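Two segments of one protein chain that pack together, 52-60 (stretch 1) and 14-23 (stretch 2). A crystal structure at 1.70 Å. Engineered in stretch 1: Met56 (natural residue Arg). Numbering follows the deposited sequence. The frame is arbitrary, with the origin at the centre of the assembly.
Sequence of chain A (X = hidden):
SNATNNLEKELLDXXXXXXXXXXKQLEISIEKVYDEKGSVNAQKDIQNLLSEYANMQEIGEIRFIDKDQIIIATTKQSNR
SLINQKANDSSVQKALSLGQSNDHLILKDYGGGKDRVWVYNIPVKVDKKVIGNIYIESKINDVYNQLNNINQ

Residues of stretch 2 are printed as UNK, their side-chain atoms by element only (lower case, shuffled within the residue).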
# COMPACT_ATOMS: atom_id res chain seq x y z
N GLU A 52 -1.58 17.06 -3.59
CA GLU A 52 -0.39 16.23 -3.75
C GLU A 52 -0.54 14.96 -2.99
O GLU A 52 -0.23 13.87 -3.46
CB GLU A 52 0.83 16.93 -3.24
CG GLU A 52 1.31 18.06 -4.12
CD GLU A 52 2.44 18.88 -3.50
OE1 GLU A 52 2.85 18.64 -2.34
OE2 GLU A 52 2.97 19.75 -4.23
N TYR A 53 -0.95 15.07 -1.72
CA TYR A 53 -1.13 13.93 -0.91
C TYR A 53 -2.23 12.93 -1.37
O TYR A 53 -2.06 11.67 -1.15
CB TYR A 53 -1.28 14.34 0.60
CG TYR A 53 0.05 14.70 1.23
CD1 TYR A 53 0.67 13.85 2.09
CD2 TYR A 53 0.65 15.89 0.99
CE1 TYR A 53 1.92 14.13 2.66
CE2 TYR A 53 1.89 16.17 1.53
CZ TYR A 53 2.46 15.31 2.40
OH TYR A 53 3.67 15.64 2.97
N ALA A 54 -3.30 13.49 -1.91
CA ALA A 54 -4.47 12.68 -2.25
C ALA A 54 -4.19 11.91 -3.53
O ALA A 54 -4.96 11.01 -3.87
CB ALA A 54 -5.73 13.51 -2.40
N ASN A 55 -3.10 12.23 -4.19
CA ASN A 55 -2.72 11.43 -5.38
C ASN A 55 -2.38 10.01 -5.04
O ASN A 55 -2.36 9.15 -5.93
CB ASN A 55 -1.47 12.05 -6.01
CG ASN A 55 -1.30 11.63 -7.43
OD1 ASN A 55 -0.33 10.94 -7.78
ND2 ASN A 55 -2.26 12.03 -8.27
N MSE A 56 -2.05 9.72 -3.78
CA MSE A 56 -1.71 8.39 -3.40
C MSE A 56 -2.93 7.51 -3.74
O MSE A 56 -4.10 7.93 -3.58
CB MSE A 56 -1.34 8.41 -1.93
CG MSE A 56 -1.42 7.12 -1.22
SE MSE A 56 -1.00 7.76 0.59
CE MSE A 56 -0.89 5.93 1.07
N GLN A 57 -2.65 6.29 -4.22
CA GLN A 57 -3.76 5.39 -4.62
C GLN A 57 -4.73 5.06 -3.45
O GLN A 57 -5.90 4.87 -3.68
CB GLN A 57 -3.29 4.07 -5.26
CG GLN A 57 -1.93 4.13 -5.99
CD GLN A 57 -1.30 2.70 -6.23
OE1 GLN A 57 -0.15 2.44 -5.87
NE2 GLN A 57 -2.08 1.79 -6.83
N GLU A 58 -4.20 4.90 -2.28
CA GLU A 58 -4.99 4.48 -1.12
C GLU A 58 -5.89 5.60 -0.54
O GLU A 58 -6.68 5.29 0.34
CB GLU A 58 -4.09 3.92 -0.05
CG GLU A 58 -3.23 2.69 -0.47
CD GLU A 58 -1.81 2.98 -1.00
OE1 GLU A 58 -1.58 4.04 -1.68
OE2 GLU A 58 -0.92 2.10 -0.73
N ILE A 59 -5.69 6.88 -0.95
CA ILE A 59 -6.53 7.97 -0.40
C ILE A 59 -7.66 8.30 -1.36
O ILE A 59 -7.45 8.56 -2.59
CB ILE A 59 -5.65 9.16 -0.09
CG1 ILE A 59 -4.83 8.80 1.15
CG2 ILE A 59 -6.56 10.40 0.18
CD1 ILE A 59 -3.97 9.88 1.71
N GLY A 60 -8.89 8.27 -0.84
CA GLY A 60 -10.10 8.67 -1.56
C GLY A 60 -10.28 10.18 -1.65
O GLY A 60 -10.40 10.76 -2.72
N UNK A 14 -0.82 -2.44 8.60
CA UNK A 14 0.15 -1.85 7.75
C UNK A 14 -0.50 -0.72 6.90
O UNK A 14 0.07 0.40 6.70
c UNK A 14 1.50 -3.98 7.30
c UNK A 14 0.75 -2.85 6.72
n UNK A 14 1.61 -5.08 6.49
o UNK A 14 2.00 -3.91 8.40
N UNK A 15 -1.73 -1.00 6.39
CA UNK A 15 -2.45 0.01 5.60
C UNK A 15 -2.65 1.31 6.43
O UNK A 15 -2.38 2.40 5.93
c UNK A 15 -5.45 1.32 5.01
c UNK A 15 -4.64 0.41 4.39
c UNK A 15 -3.81 -0.54 5.20
c UNK A 15 -6.24 2.22 4.28
c UNK A 15 -5.44 1.20 2.28
c UNK A 15 -6.22 2.16 2.93
c UNK A 15 -4.68 0.34 3.00
N UNK A 16 -3.13 1.15 7.67
CA UNK A 16 -3.44 2.31 8.59
C UNK A 16 -2.16 3.04 8.93
O UNK A 16 -2.08 4.27 8.85
c UNK A 16 -5.55 1.32 9.54
n UNK A 16 -8.10 -0.38 11.77
c UNK A 16 -7.46 0.17 10.54
c UNK A 16 -6.12 0.73 10.80
c UNK A 16 -4.15 1.83 9.82
N UNK A 17 -1.09 2.27 9.18
CA UNK A 17 0.22 2.90 9.57
C UNK A 17 0.73 3.73 8.48
O UNK A 17 1.16 4.89 8.64
c UNK A 17 2.54 2.46 10.48
c UNK A 17 4.86 1.87 11.15
c UNK A 17 1.23 1.87 9.97
n UNK A 17 5.82 0.77 11.35
c UNK A 17 3.53 1.30 10.73
N UNK A 18 0.65 3.24 7.25
CA UNK A 18 0.97 3.98 6.10
C UNK A 18 0.23 5.35 5.86
O UNK A 18 0.83 6.41 5.58
o UNK A 18 2.86 3.37 3.80
n UNK A 18 0.89 3.71 2.71
c UNK A 18 0.78 3.02 4.97
c UNK A 18 1.59 3.36 3.77
N UNK A 19 -1.09 5.31 5.95
CA UNK A 19 -1.93 6.49 5.86
C UNK A 19 -1.47 7.47 6.99
O UNK A 19 -1.39 8.66 6.74
c UNK A 19 -3.39 6.15 6.03
c UNK A 19 -4.23 7.40 6.21
c UNK A 19 -3.73 5.86 3.50
c UNK A 19 -3.98 5.32 4.86
N UNK A 20 -1.36 6.97 8.20
CA UNK A 20 -1.03 7.86 9.33
C UNK A 20 0.35 8.55 9.19
O UNK A 20 0.50 9.73 9.55
c UNK A 20 -1.08 7.18 10.70
c UNK A 20 -2.38 6.47 10.92
o UNK A 20 -0.09 6.19 10.80
N UNK A 21 1.35 7.83 8.66
CA UNK A 21 2.67 8.43 8.47
C UNK A 21 2.57 9.49 7.35
O UNK A 21 3.17 10.56 7.45
o UNK A 21 4.83 4.79 8.01
n UNK A 21 5.72 4.89 10.03
c UNK A 21 3.99 6.49 9.38
c UNK A 21 3.69 7.33 8.20
c UNK A 21 4.91 5.31 9.07
N UNK A 22 1.84 9.23 6.22
CA UNK A 22 1.63 10.26 5.22
C UNK A 22 0.90 11.49 5.81
O UNK A 22 1.24 12.68 5.52
c UNK A 22 3.26 8.07 0.84
o UNK A 22 4.06 7.48 -0.18
c UNK A 22 2.46 7.24 1.65
c UNK A 22 1.68 9.19 2.93
c UNK A 22 1.67 7.79 2.67
c UNK A 22 3.28 9.44 1.08
c UNK A 22 0.84 9.76 4.03
c UNK A 22 2.42 10.00 2.08
N UNK A 23 -0.17 11.21 6.59
CA UNK A 23 -1.01 12.29 7.06
C UNK A 23 -0.17 13.20 8.02
O UNK A 23 -0.38 14.37 8.06
c UNK A 23 -2.18 11.74 7.82

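Position 14 carries two carbons, the second holding one oxygen and one nitrogen, and lies beyond reach of stretch 1: the short amide of Asn14. Position 15 has one carbon and then a ring of six carbons with no heteroatom. Its CA-to-CB bond points sideways, yet the ring swings in until one of its carbons lies 3.8 Å from CG of Glu58. This is Phe15, chi1 in t, touching through CE2.

Positions 16 and 17 each show four carbons in a row ending in nitrogen, extended and out of contact, so they are Lys16 and Lys17.

Position 18 again has two carbons, the second with one oxygen and one nitrogen, but here the CA-to-CB bond points toward stretch 1. Its nitrogen lies 3.3 Å from CE of Met56, a contact with a methyl group, and makes no hydrogen bond across the interface. The residue is Asn18; the nitrogen is ND2, and OD1 is satisfied elsewhere in the structure.

Position 19 has four carbons forked at the first, one arm two carbons long. Although CB points sideways, the end carbon of the longer arm reaches 3.7 Å from CE of Met56 and 3.9 Å from CG1 of Ile59, making one methyl serve two apolar neighbours. This is Ile19, and the methyl is CD1.

Position 20 bears one carbon carrying an oxygen and a carbon, far from stretch 1. It is Thr20, whose OG1 donates to O of Lys17 at 2.8 Å, so the hydroxyl is spent on its own helix. Position 21 has three carbons, the third with an oxygen and a nitrogen, and touches nothing of stretch 1: Gln21.

Position 22 has one carbon and a six-carbon ring bearing an oxygen, and its CA-to-CB bond points toward stretch 1. One ring face lies under SE of Met56, 3.8 Å from the ring centroid, while CE1 of Tyr53 sits at the ring's edge. This is Tyr22. CE1 of Tyr53 is 4.2 Å from CD1 of Tyr22 and 3.3 Å from the backbone O of Tyr22. Position 23 has a single carbon directed away, which makes it Ala23.

The contact rests on apolar packing and selenium over a tyrosine ring, without a hydrogen bond across it. Positions 15, 18, 19 and 22 recur at steps of three or four along the helix, 18 and 19 being neighbours. On stretch 1, the type I turn from Met56 to Ile59 brings Met56, Glu58 and Ile59 to them. Met56, an engineered residue modelled as selenomethionine, extends with all three chi angles in t, placing selenium over Tyr22 and its methyl beside Asn18 and Ile19.

Stretch 2 (14-23) NFKKNITQYA
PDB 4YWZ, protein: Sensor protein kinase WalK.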